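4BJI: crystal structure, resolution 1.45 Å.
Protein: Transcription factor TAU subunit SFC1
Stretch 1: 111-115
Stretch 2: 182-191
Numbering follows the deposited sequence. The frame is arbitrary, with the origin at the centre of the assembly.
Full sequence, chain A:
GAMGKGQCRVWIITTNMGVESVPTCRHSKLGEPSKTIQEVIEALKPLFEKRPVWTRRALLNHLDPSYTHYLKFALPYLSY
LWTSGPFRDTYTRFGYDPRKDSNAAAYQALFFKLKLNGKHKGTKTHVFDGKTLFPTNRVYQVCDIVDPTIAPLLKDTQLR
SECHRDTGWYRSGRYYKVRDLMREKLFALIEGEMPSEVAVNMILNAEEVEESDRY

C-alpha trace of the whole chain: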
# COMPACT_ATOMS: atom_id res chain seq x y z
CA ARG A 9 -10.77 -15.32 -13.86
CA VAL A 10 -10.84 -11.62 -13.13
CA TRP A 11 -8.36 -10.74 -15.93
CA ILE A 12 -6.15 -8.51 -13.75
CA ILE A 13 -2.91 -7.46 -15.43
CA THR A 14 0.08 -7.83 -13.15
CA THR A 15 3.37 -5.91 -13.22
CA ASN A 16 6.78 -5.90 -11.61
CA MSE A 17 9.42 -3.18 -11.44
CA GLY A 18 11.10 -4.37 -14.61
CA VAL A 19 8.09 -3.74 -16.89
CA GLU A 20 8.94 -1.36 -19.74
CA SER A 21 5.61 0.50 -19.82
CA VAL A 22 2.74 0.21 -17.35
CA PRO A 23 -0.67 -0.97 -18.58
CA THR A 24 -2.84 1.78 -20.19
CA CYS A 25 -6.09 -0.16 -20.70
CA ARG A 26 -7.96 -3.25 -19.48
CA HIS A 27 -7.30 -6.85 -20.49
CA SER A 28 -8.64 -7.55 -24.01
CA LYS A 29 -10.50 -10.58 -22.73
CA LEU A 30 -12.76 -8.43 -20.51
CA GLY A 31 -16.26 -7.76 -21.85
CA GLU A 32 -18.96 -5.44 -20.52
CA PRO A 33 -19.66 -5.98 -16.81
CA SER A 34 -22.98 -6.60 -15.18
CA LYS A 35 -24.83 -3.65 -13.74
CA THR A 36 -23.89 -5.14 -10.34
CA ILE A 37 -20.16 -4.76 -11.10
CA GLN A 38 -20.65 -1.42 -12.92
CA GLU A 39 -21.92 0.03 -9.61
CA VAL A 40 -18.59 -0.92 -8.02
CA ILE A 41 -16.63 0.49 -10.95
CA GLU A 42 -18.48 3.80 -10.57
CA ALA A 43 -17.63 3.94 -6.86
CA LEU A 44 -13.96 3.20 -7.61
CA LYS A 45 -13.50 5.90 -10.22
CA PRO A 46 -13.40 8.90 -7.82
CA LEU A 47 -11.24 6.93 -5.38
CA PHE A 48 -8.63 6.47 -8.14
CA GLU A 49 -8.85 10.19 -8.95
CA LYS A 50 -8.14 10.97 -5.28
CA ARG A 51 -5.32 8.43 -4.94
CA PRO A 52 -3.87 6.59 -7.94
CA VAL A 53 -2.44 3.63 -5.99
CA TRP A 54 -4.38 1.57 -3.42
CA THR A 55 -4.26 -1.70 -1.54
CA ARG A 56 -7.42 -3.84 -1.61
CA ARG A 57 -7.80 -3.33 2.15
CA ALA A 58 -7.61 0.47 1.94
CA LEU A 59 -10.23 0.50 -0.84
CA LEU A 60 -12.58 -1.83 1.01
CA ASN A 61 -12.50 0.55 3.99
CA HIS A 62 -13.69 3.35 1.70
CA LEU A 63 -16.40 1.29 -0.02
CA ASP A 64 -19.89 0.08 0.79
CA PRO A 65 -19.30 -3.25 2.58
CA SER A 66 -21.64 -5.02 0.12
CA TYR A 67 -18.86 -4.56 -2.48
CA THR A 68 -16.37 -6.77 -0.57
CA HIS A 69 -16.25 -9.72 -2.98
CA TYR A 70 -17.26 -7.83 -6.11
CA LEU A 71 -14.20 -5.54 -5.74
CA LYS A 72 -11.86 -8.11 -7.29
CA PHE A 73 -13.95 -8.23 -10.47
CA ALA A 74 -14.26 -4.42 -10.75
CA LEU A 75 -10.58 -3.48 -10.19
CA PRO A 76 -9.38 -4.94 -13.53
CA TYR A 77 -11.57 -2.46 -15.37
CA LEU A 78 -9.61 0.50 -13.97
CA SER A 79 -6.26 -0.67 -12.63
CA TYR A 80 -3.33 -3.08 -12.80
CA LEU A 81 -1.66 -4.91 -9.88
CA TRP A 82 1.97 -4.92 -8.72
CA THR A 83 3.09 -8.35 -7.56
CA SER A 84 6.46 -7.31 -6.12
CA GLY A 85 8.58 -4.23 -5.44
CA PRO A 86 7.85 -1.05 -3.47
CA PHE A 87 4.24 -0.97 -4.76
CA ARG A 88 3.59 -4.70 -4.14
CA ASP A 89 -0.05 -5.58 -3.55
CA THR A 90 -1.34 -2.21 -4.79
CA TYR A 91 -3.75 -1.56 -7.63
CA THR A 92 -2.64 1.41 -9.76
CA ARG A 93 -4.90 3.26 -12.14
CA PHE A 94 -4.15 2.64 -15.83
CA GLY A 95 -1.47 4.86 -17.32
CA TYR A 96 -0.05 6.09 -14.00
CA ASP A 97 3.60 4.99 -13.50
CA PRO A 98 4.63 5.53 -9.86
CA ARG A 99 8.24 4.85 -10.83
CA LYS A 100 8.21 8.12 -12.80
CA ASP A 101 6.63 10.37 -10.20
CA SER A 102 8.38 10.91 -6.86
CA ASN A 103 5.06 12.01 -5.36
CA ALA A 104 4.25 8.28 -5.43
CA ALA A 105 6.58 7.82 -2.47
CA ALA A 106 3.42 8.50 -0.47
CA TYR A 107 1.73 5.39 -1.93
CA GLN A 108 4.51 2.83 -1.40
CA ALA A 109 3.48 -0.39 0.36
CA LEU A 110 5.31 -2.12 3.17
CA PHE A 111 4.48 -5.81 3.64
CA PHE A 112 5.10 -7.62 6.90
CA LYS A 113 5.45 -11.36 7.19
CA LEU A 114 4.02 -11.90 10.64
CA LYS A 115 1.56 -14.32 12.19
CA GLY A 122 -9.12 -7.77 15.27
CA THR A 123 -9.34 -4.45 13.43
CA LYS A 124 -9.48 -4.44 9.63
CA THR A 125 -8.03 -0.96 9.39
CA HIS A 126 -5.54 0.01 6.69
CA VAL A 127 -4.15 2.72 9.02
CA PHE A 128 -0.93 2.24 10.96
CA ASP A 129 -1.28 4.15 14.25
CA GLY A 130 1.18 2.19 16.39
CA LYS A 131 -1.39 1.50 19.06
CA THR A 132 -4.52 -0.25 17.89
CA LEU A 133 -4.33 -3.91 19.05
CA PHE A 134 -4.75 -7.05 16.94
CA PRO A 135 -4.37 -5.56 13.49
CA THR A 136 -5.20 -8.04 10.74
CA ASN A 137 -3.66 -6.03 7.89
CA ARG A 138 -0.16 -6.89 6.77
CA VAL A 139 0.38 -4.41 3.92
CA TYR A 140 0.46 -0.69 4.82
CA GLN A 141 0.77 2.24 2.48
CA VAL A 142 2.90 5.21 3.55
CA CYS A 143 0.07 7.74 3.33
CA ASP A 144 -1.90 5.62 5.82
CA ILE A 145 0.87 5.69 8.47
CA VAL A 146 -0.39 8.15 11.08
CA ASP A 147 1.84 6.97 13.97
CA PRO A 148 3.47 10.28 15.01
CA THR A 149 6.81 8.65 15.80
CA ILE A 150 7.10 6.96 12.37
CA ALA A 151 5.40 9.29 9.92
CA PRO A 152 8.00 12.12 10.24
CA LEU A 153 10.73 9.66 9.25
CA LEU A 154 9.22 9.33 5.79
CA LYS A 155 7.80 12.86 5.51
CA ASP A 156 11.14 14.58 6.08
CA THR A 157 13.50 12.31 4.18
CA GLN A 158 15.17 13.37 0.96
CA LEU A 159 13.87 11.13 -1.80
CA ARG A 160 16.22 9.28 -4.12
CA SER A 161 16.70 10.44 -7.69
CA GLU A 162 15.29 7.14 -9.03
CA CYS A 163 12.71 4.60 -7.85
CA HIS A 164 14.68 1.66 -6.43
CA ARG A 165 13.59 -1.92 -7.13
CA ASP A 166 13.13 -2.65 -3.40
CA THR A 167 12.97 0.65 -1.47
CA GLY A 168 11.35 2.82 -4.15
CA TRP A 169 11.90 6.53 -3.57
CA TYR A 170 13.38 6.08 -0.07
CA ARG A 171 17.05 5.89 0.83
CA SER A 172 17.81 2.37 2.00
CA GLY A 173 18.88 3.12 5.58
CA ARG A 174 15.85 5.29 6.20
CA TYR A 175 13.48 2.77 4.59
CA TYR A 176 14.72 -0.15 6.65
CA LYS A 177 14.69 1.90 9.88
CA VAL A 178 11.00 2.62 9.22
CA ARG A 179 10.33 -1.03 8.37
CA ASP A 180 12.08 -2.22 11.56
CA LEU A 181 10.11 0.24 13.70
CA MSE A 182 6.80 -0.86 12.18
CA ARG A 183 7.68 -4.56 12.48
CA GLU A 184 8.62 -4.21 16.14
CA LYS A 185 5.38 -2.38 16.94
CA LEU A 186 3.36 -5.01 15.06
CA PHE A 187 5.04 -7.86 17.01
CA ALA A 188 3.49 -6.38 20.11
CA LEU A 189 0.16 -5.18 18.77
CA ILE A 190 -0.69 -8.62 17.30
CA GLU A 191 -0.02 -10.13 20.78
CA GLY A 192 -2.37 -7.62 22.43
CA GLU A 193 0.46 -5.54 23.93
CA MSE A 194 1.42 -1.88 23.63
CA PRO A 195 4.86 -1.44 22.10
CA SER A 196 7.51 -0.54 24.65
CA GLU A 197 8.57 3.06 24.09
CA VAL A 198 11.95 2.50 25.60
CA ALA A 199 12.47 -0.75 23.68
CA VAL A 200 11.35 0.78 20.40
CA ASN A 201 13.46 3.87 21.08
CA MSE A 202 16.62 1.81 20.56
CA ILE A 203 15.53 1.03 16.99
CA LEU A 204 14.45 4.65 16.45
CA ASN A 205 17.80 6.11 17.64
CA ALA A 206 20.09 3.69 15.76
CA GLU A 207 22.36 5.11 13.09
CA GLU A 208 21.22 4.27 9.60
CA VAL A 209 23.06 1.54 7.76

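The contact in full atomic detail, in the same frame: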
# COMPACT_ATOMS: atom_id res chain seq x y z
N PHE A 111 5.08 -4.53 3.30
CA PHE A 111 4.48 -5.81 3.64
C PHE A 111 5.24 -6.40 4.82
O PHE A 111 6.49 -6.31 4.89
CB PHE A 111 4.56 -6.81 2.46
CG PHE A 111 4.26 -8.24 2.84
CD1 PHE A 111 2.96 -8.65 3.09
CD2 PHE A 111 5.28 -9.16 2.92
CE1 PHE A 111 2.69 -9.98 3.43
CE2 PHE A 111 5.02 -10.48 3.26
CZ PHE A 111 3.73 -10.88 3.52
N PHE A 112 4.50 -7.01 5.73
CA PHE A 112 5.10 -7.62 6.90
C PHE A 112 4.70 -9.08 6.99
O PHE A 112 3.52 -9.41 6.89
CB PHE A 112 4.68 -6.87 8.16
CG PHE A 112 5.14 -5.45 8.15
CD1 PHE A 112 4.37 -4.47 7.56
CD2 PHE A 112 6.39 -5.13 8.63
CE1 PHE A 112 4.84 -3.18 7.48
CE2 PHE A 112 6.86 -3.83 8.54
CZ PHE A 112 6.07 -2.87 7.99
N LYS A 113 5.70 -9.93 7.13
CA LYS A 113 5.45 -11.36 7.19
C LYS A 113 5.38 -11.77 8.64
O LYS A 113 6.35 -12.24 9.21
CB LYS A 113 6.55 -12.14 6.48
CG LYS A 113 6.28 -13.63 6.47
CD LYS A 113 7.37 -14.40 5.75
CE LYS A 113 7.12 -15.90 5.82
NZ LYS A 113 8.16 -16.68 5.08
N LEU A 114 4.21 -11.57 9.24
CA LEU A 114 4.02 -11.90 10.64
C LEU A 114 2.76 -12.73 10.79
O LEU A 114 1.93 -12.80 9.88
CB LEU A 114 3.92 -10.64 11.50
CG LEU A 114 5.15 -9.73 11.60
CD1 LEU A 114 4.81 -8.51 12.44
CD2 LEU A 114 6.36 -10.43 12.18
N LYS A 115 2.62 -13.35 11.95
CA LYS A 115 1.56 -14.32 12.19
C LYS A 115 0.28 -13.62 12.65
O LYS A 115 -0.20 -13.84 13.76
CB LYS A 115 2.03 -15.34 13.24
CG LYS A 115 3.11 -16.29 12.71
CD LYS A 115 3.39 -17.45 13.68
CE LYS A 115 4.67 -17.23 14.48
NZ LYS A 115 4.60 -17.81 15.86
N MSE A 182 8.15 -0.33 12.40
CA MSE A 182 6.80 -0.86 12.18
C MSE A 182 6.72 -2.33 12.58
O MSE A 182 5.75 -2.76 13.24
CB MSE A 182 6.40 -0.67 10.71
CG MSE A 182 6.26 0.82 10.35
SE MSE A 182 5.92 1.14 8.49
CE MSE A 182 4.14 0.45 8.44
N ARG A 183 7.71 -3.13 12.18
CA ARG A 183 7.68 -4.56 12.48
C ARG A 183 7.68 -4.78 13.98
O ARG A 183 6.90 -5.57 14.51
CB ARG A 183 8.89 -5.25 11.85
CG ARG A 183 8.85 -6.76 12.04
CD ARG A 183 10.14 -7.35 11.53
NE ARG A 183 11.23 -6.85 12.34
CZ ARG A 183 12.45 -6.56 11.90
NH1 ARG A 183 12.77 -6.73 10.63
NH2 ARG A 183 13.36 -6.09 12.75
N GLU A 184 8.54 -4.07 14.68
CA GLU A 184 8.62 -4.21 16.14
C GLU A 184 7.29 -3.85 16.79
O GLU A 184 6.79 -4.58 17.66
CB GLU A 184 9.69 -3.30 16.72
CG GLU A 184 9.91 -3.54 18.21
CD GLU A 184 10.55 -4.90 18.48
OE1 GLU A 184 11.41 -5.35 17.67
OE2 GLU A 184 10.13 -5.57 19.44
N LYS A 185 6.67 -2.76 16.36
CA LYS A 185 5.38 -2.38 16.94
C LYS A 185 4.33 -3.45 16.62
O LYS A 185 3.56 -3.87 17.51
CB LYS A 185 4.95 -0.99 16.48
CG LYS A 185 5.81 0.13 17.02
CD LYS A 185 5.09 1.46 17.00
CE LYS A 185 5.96 2.58 17.57
NZ LYS A 185 5.19 3.78 17.78
N LEU A 186 4.30 -3.94 15.38
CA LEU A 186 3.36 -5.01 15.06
C LEU A 186 3.54 -6.28 15.92
O LEU A 186 2.55 -6.91 16.32
CB LEU A 186 3.48 -5.37 13.58
CG LEU A 186 2.88 -4.35 12.64
CD1 LEU A 186 3.28 -4.71 11.21
CD2 LEU A 186 1.37 -4.30 12.76
N PHE A 187 4.79 -6.65 16.20
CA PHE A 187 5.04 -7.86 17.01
C PHE A 187 4.19 -7.79 18.26
O PHE A 187 3.61 -8.78 18.73
CB PHE A 187 6.48 -7.93 17.53
CG PHE A 187 7.53 -8.32 16.53
CD1 PHE A 187 7.28 -9.24 15.53
CD2 PHE A 187 8.80 -7.78 16.64
CE1 PHE A 187 8.30 -9.60 14.63
CE2 PHE A 187 9.81 -8.13 15.75
CZ PHE A 187 9.56 -9.04 14.75
N ALA A 188 4.16 -6.59 18.84
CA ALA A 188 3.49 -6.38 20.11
C ALA A 188 1.99 -6.27 19.93
O ALA A 188 1.22 -6.92 20.62
CB ALA A 188 4.02 -5.13 20.80
N LEU A 189 1.58 -5.43 18.99
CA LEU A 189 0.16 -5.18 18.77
C LEU A 189 -0.60 -6.49 18.46
O LEU A 189 -1.72 -6.68 18.92
CB LEU A 189 -0.03 -4.16 17.63
CG LEU A 189 0.59 -2.77 17.94
CD1 LEU A 189 0.61 -1.94 16.69
CD2 LEU A 189 -0.20 -2.05 19.08
N ILE A 190 0.01 -7.38 17.66
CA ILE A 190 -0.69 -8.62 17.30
C ILE A 190 -0.80 -9.55 18.51
O ILE A 190 -1.67 -10.43 18.53
CB ILE A 190 -0.03 -9.35 16.10
CG1 ILE A 190 1.35 -9.87 16.47
CG2 ILE A 190 0.02 -8.44 14.88
CD1 ILE A 190 2.02 -10.62 15.33
N GLU A 191 0.05 -9.35 19.52
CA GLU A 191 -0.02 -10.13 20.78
C GLU A 191 -0.94 -9.49 21.83
O GLU A 191 -1.10 -10.02 22.93
CB GLU A 191 1.37 -10.27 21.41
CG GLU A 191 2.33 -11.19 20.65
CD GLU A 191 1.80 -12.60 20.51
OE1 GLU A 191 1.17 -13.10 21.47
OE2 GLU A 191 2.01 -13.21 19.44

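Stretch 2 continues a helix that begins earlier in the chain, and stretch 1 runs alongside it in an extended conformation, with phi/psi of -124/128° at Phe 112 and -130/166° at Leu 114. The two segments advance in the same direction: the CA of Phe 112 lies 6.9 Å from the CA of Arg 183, that of Leu 114 is 7.6 Å from the CA of Phe 187, and that of Lys 115 is 8.0 Å from the CA of Ile 190. The backbone of stretch 2 is bonded internally, with Leu 186 N to Met 182 O at 2.8 Å and Ile 190 N to Leu 186 O at 2.9 Å. No hydrogen bond joins the two stretches, and the 371 Å² buried between them comes largely from apolar side chains, with some backbone atoms in contact.

Alternation along the extended segment sends Phe 112 and Leu 114 toward the helix, while the side chain of Lys 113, between them, leads away and makes no contact. Along stretch 2, Met 182, Leu 186 and Ile 190 recur at intervals of four residues, and their CA-to-CB bonds all point toward stretch 1.

Phe 112, with chi1 in the m well, sets its ring against the start of this row. Leu 186 CD1 lies over one face, 4.0 Å from the centroid of the Phe 112 ring and 23° off the ring normal, a CH-pi arrangement displaced toward Phe 112 CG, 3.7 Å from Leu 186 CD1. Met 182, a selenomethionine, approaches differently: its CB is 3.5 Å from Phe 112 CZ, and its SE lies at the ring edge, 5.3 Å from the centroid of the Phe 112 ring. Arg 183 N is 3.8 Å from Phe 112 CE2 and Arg 183 CB 4.1 Å from Phe 112 CD2, whereas the end of the Arg 183 side chain leads away.

Leu 114 packs farther along the helix. Its CD1 reaches Leu 186 CB at 3.6 Å, so Leu 186 serves both inward-pointing residues of stretch 1. Both Leu 114 methyls touch Phe 187, CD2 more closely, 3.2 Å from Phe 187 CE1, at the edge of the aromatic ring and near its plane. Although the CA-to-CB bond of Phe 187 points away from stretch 1, the end of its side chain comes nearer. Ile 190 packs more loosely, with its CD1 4.3 Å from Leu 114 CB and 4.2 Å from the backbone Lys 115 O. The side chain of Lys 115 is poorly ordered and stays beyond contact distance.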